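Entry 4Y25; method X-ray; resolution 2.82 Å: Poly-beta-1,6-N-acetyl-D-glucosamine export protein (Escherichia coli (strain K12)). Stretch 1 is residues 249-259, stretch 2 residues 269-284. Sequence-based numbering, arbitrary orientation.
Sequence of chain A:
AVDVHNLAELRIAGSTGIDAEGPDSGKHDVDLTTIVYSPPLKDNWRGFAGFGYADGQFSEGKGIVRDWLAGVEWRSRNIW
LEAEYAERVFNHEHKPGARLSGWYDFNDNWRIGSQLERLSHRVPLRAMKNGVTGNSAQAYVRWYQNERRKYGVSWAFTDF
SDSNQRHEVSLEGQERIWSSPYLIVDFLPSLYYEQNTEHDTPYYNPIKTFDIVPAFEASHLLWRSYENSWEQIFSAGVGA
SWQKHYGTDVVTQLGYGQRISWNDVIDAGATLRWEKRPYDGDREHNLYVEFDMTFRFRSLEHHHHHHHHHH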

# COMPACT_ATOMS: atom_id res chain seq x y z
N ASP A 249 -10.82 12.45 -18.07
CA ASP A 249 -12.16 12.10 -17.63
C ASP A 249 -12.21 12.10 -16.10
O ASP A 249 -11.23 12.46 -15.44
CB ASP A 249 -12.59 10.74 -18.18
CG ASP A 249 -14.08 10.68 -18.48
OD1 ASP A 249 -14.85 11.46 -17.86
OD2 ASP A 249 -14.50 9.86 -19.32
N VAL A 250 -13.35 11.71 -15.55
CA VAL A 250 -13.60 11.84 -14.12
C VAL A 250 -13.13 10.62 -13.32
O VAL A 250 -13.16 9.49 -13.82
CB VAL A 250 -15.11 12.11 -13.86
CG1 VAL A 250 -15.95 10.94 -14.36
CG2 VAL A 250 -15.38 12.40 -12.39
N VAL A 251 -12.68 10.85 -12.10
CA VAL A 251 -12.32 9.78 -11.18
C VAL A 251 -13.27 9.78 -9.99
O VAL A 251 -13.48 10.81 -9.35
CB VAL A 251 -10.87 9.91 -10.67
CG1 VAL A 251 -10.60 8.91 -9.56
CG2 VAL A 251 -9.90 9.72 -11.81
N THR A 252 -13.85 8.62 -9.70
CA THR A 252 -14.71 8.49 -8.53
C THR A 252 -14.29 7.27 -7.72
O THR A 252 -13.92 6.23 -8.28
CB THR A 252 -16.19 8.39 -8.93
OG1 THR A 252 -17.00 8.26 -7.76
CG2 THR A 252 -16.42 7.18 -9.83
N GLN A 253 -14.33 7.39 -6.40
CA GLN A 253 -13.94 6.28 -5.54
C GLN A 253 -14.72 6.25 -4.24
O GLN A 253 -15.00 7.28 -3.63
CB GLN A 253 -12.43 6.34 -5.26
CG GLN A 253 -11.96 7.64 -4.65
CD GLN A 253 -10.45 7.78 -4.69
OE1 GLN A 253 -9.78 7.11 -5.47
NE2 GLN A 253 -9.92 8.66 -3.85
N LEU A 254 -15.09 5.04 -3.83
CA LEU A 254 -15.85 4.82 -2.61
C LEU A 254 -15.26 3.66 -1.82
O LEU A 254 -14.78 2.69 -2.40
CB LEU A 254 -17.32 4.54 -2.91
CG LEU A 254 -18.16 5.67 -3.50
CD1 LEU A 254 -19.44 5.11 -4.11
CD2 LEU A 254 -18.49 6.70 -2.43
N GLY A 255 -15.30 3.78 -0.50
CA GLY A 255 -14.83 2.71 0.36
C GLY A 255 -15.69 2.59 1.59
O GLY A 255 -16.15 3.60 2.14
N TYR A 256 -15.94 1.36 2.02
CA TYR A 256 -16.58 1.11 3.30
C TYR A 256 -15.88 -0.03 4.02
O TYR A 256 -15.63 -1.08 3.43
CB TYR A 256 -18.06 0.78 3.14
CG TYR A 256 -18.71 0.48 4.47
CD1 TYR A 256 -19.14 1.51 5.30
CD2 TYR A 256 -18.87 -0.83 4.91
CE1 TYR A 256 -19.73 1.24 6.52
CE2 TYR A 256 -19.45 -1.11 6.13
CZ TYR A 256 -19.88 -0.07 6.94
OH TYR A 256 -20.46 -0.35 8.15
N GLY A 257 -15.57 0.18 5.29
CA GLY A 257 -14.85 -0.81 6.06
C GLY A 257 -15.12 -0.72 7.55
O GLY A 257 -15.75 0.22 8.02
N GLN A 258 -14.64 -1.72 8.29
CA GLN A 258 -14.77 -1.73 9.74
C GLN A 258 -13.49 -2.20 10.41
O GLN A 258 -12.74 -3.00 9.85
CB GLN A 258 -15.94 -2.60 10.17
CG GLN A 258 -17.29 -1.98 9.91
CD GLN A 258 -18.43 -2.93 10.18
OE1 GLN A 258 -18.31 -3.85 11.00
NE2 GLN A 258 -19.55 -2.72 9.50
N ARG A 259 -13.26 -1.71 11.62
CA ARG A 259 -12.08 -2.06 12.40
C ARG A 259 -12.46 -2.63 13.76
O ARG A 259 -13.40 -2.16 14.41
CB ARG A 259 -11.18 -0.84 12.60
CG ARG A 259 -10.27 -0.53 11.43
CD ARG A 259 -9.00 -1.36 11.51
NE ARG A 259 -8.28 -1.39 10.25
CZ ARG A 259 -7.23 -2.17 10.01
NH1 ARG A 259 -6.78 -2.99 10.95
NH2 ARG A 259 -6.64 -2.13 8.82
N GLY A 269 -9.42 -5.72 10.27
CA GLY A 269 -10.17 -4.77 9.47
C GLY A 269 -10.42 -5.31 8.08
O GLY A 269 -9.59 -6.03 7.52
N ALA A 270 -11.57 -4.96 7.51
CA ALA A 270 -11.91 -5.36 6.16
C ALA A 270 -12.59 -4.21 5.45
O ALA A 270 -13.49 -3.59 6.00
CB ALA A 270 -12.80 -6.59 6.16
N THR A 271 -12.16 -3.94 4.22
CA THR A 271 -12.70 -2.81 3.46
C THR A 271 -13.19 -3.24 2.08
O THR A 271 -12.51 -3.97 1.37
CB THR A 271 -11.64 -1.70 3.29
OG1 THR A 271 -11.08 -1.36 4.56
CG2 THR A 271 -12.27 -0.45 2.67
N LEU A 272 -14.38 -2.78 1.72
CA LEU A 272 -14.90 -2.97 0.37
C LEU A 272 -14.66 -1.71 -0.45
O LEU A 272 -15.11 -0.63 -0.08
CB LEU A 272 -16.39 -3.30 0.41
CG LEU A 272 -17.10 -3.32 -0.94
CD1 LEU A 272 -16.48 -4.37 -1.85
CD2 LEU A 272 -18.58 -3.57 -0.76
N ARG A 273 -13.94 -1.84 -1.56
CA ARG A 273 -13.56 -0.67 -2.34
C ARG A 273 -14.12 -0.68 -3.76
O ARG A 273 -14.25 -1.73 -4.39
CB ARG A 273 -12.04 -0.54 -2.40
CG ARG A 273 -11.42 -0.28 -1.05
CD ARG A 273 -10.18 0.59 -1.15
NE ARG A 273 -9.73 0.97 0.18
CZ ARG A 273 -10.26 1.97 0.89
NH1 ARG A 273 -11.25 2.69 0.38
NH2 ARG A 273 -9.79 2.25 2.10
N TRP A 274 -14.45 0.51 -4.24
CA TRP A 274 -14.90 0.71 -5.61
C TRP A 274 -14.19 1.93 -6.19
O TRP A 274 -13.99 2.93 -5.50
CB TRP A 274 -16.41 0.88 -5.66
CG TRP A 274 -16.99 0.93 -7.04
CD1 TRP A 274 -17.16 -0.12 -7.90
CD2 TRP A 274 -17.49 2.09 -7.72
NE1 TRP A 274 -17.72 0.31 -9.07
CE2 TRP A 274 -17.94 1.66 -8.99
CE3 TRP A 274 -17.60 3.44 -7.39
CZ2 TRP A 274 -18.49 2.54 -9.92
CZ3 TRP A 274 -18.15 4.31 -8.32
CH2 TRP A 274 -18.59 3.86 -9.57
N GLU A 275 -13.79 1.84 -7.45
CA GLU A 275 -13.20 2.98 -8.13
C GLU A 275 -13.42 2.89 -9.63
O GLU A 275 -13.45 1.81 -10.21
CB GLU A 275 -11.71 3.10 -7.80
CG GLU A 275 -10.78 2.44 -8.80
CD GLU A 275 -9.32 2.64 -8.46
OE1 GLU A 275 -8.89 3.80 -8.32
OE2 GLU A 275 -8.60 1.63 -8.33
N LYS A 276 -13.59 4.05 -10.26
CA LYS A 276 -13.84 4.12 -11.68
C LYS A 276 -13.04 5.28 -12.28
O LYS A 276 -13.37 6.44 -12.07
CB LYS A 276 -15.33 4.29 -11.95
CG LYS A 276 -15.75 4.10 -13.40
CD LYS A 276 -17.26 4.24 -13.54
CE LYS A 276 -17.75 3.90 -14.94
NZ LYS A 276 -19.22 4.08 -15.04
N ARG A 277 -11.99 4.94 -13.01
CA ARG A 277 -11.14 5.94 -13.64
C ARG A 277 -10.87 5.54 -15.09
O ARG A 277 -11.05 4.38 -15.46
CB ARG A 277 -9.83 6.11 -12.86
CG ARG A 277 -8.90 4.92 -12.90
CD ARG A 277 -7.62 5.18 -12.13
NE ARG A 277 -6.96 6.42 -12.55
CZ ARG A 277 -6.03 6.48 -13.51
NH1 ARG A 277 -5.65 5.39 -14.15
NH2 ARG A 277 -5.48 7.65 -13.82
N PRO A 278 -10.46 6.51 -15.92
CA PRO A 278 -10.15 6.18 -17.32
C PRO A 278 -8.79 5.50 -17.51
O PRO A 278 -7.80 5.92 -16.92
CB PRO A 278 -10.17 7.55 -18.01
CG PRO A 278 -9.82 8.51 -16.93
CD PRO A 278 -10.45 7.96 -15.69
N TYR A 279 -8.77 4.46 -18.34
CA TYR A 279 -7.53 3.84 -18.78
C TYR A 279 -7.49 3.82 -20.31
O TYR A 279 -8.25 3.08 -20.94
CB TYR A 279 -7.39 2.41 -18.25
CG TYR A 279 -7.53 2.23 -16.75
CD1 TYR A 279 -6.44 2.36 -15.91
CD2 TYR A 279 -8.76 1.91 -16.19
CE1 TYR A 279 -6.56 2.19 -14.54
CE2 TYR A 279 -8.90 1.73 -14.83
CZ TYR A 279 -7.80 1.87 -14.01
OH TYR A 279 -7.94 1.70 -12.65
N ASP A 280 -6.60 4.61 -20.89
CA ASP A 280 -6.48 4.72 -22.35
C ASP A 280 -7.81 5.03 -23.02
O ASP A 280 -8.18 4.39 -24.01
CB ASP A 280 -5.91 3.43 -22.95
CG ASP A 280 -4.42 3.27 -22.68
OD1 ASP A 280 -3.76 4.28 -22.35
OD2 ASP A 280 -3.92 2.13 -22.81
N GLY A 281 -8.53 6.01 -22.49
CA GLY A 281 -9.79 6.42 -23.09
C GLY A 281 -10.93 6.55 -22.10
O GLY A 281 -10.97 7.50 -21.32
N ASP A 282 -11.85 5.60 -22.13
CA ASP A 282 -13.03 5.66 -21.28
C ASP A 282 -12.86 4.81 -20.02
O ASP A 282 -12.02 3.92 -19.97
CB ASP A 282 -14.28 5.25 -22.06
CG ASP A 282 -15.56 5.41 -21.26
OD1 ASP A 282 -15.90 6.56 -20.90
OD2 ASP A 282 -16.23 4.39 -20.99
N ARG A 283 -13.70 5.09 -19.03
CA ARG A 283 -13.55 4.57 -17.68
C ARG A 283 -13.98 3.11 -17.50
O ARG A 283 -15.06 2.71 -17.94
CB ARG A 283 -14.34 5.46 -16.72
CG ARG A 283 -14.16 6.94 -17.00
CD ARG A 283 -15.33 7.76 -16.48
NE ARG A 283 -15.44 7.72 -15.03
CZ ARG A 283 -16.57 7.49 -14.37
NH1 ARG A 283 -17.70 7.28 -15.03
NH2 ARG A 283 -16.57 7.48 -13.05
N GLU A 284 -13.13 2.33 -16.85
CA GLU A 284 -13.51 1.01 -16.36
C GLU A 284 -13.60 1.05 -14.84
O GLU A 284 -13.03 1.94 -14.20
CB GLU A 284 -12.52 -0.06 -16.82
CG GLU A 284 -12.81 -0.66 -18.20
CD GLU A 284 -13.98 -1.64 -18.19
OE1 GLU A 284 -14.80 -1.62 -17.25
OE2 GLU A 284 -14.08 -2.45 -19.15

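Two antiparallel strands, 249-259 and 269-278, lie side by side, and the two stretches together bury 902 Å²; the backbone ladder does most of the holding, and the side chains fit around it. Gly 269 opens stretch 2 opposite Arg 259, whose guanidinium passes over it with NH1 3.9 Å from Gly 269 N. A CB here would sit 2.5 Å from Arg 259 NE, so glycine leaves room for the folded arginine.

Ala 270 forms the first hydrogen-bonded pair, its N giving to Gln 258 O (3.3 Å) and its O receiving from Gln 258 N (3.2 Å). Thr 271 pairs with Gly 257 in a close spot, the two CA atoms 3.9 Å apart. A CB on Gly 257 would fall 2.7 Å from Thr 271 OG1 and 2.9 Å from Ala 270 O, so the bare backbone is what permits this approach.

Leu 272 N donates to Tyr 256 O at 2.7 Å, the shortest bond of the ladder, and Tyr 256 N returns one to Leu 272 O at 3.0 Å. The tyrosine ring leads away, and its OH accepts instead from Gln 258 NE2 (2.9 Å) within its own strand. Arg 273 again pairs an arginine with a glycine: its side chain bends back until NH1 lies 3.6 Å from Gly 255 CA, where a CB would be only 2.2 Å from that nitrogen.

Trp 274 is bonded both ways to Leu 254, N to O and O to N, each at 2.9 Å. Its large ring shares a face of the sheet with Leu 254 and Thr 252, taking Leu 254 CD1 at 4.1 Å from CE3 and Thr 252 CG2 at 3.7 Å from CZ3. On the other face Glu 275 sits beside Gln 253, CB to CB 4.2 Å, their aliphatic bases meeting without a polar bond across the strands.

Lys 276 closes the regular ladder: its N gives to Thr 252 O (3.0 Å), its O receives from Thr 252 N (3.3 Å), and its extended all-t chain carries the amine away. Beyond it, Arg 277 and Pro 278 offer carbon to Val 251, whose CG2 is 3.8 Å from Arg 277 CB and 4.3 Å from Pro 278 CD.

After the turn, Arg 283 reaches back as a clasp. Its NE donates to Val 250 O (3.1 Å), Val 250 CG1 covers one guanidinium face, and Thr 252 CG2 meets the edge, 3.2 Å from NH2. One side chain thus satisfies a strand carbonyl beyond the ladder while packing against two beta-branched residues.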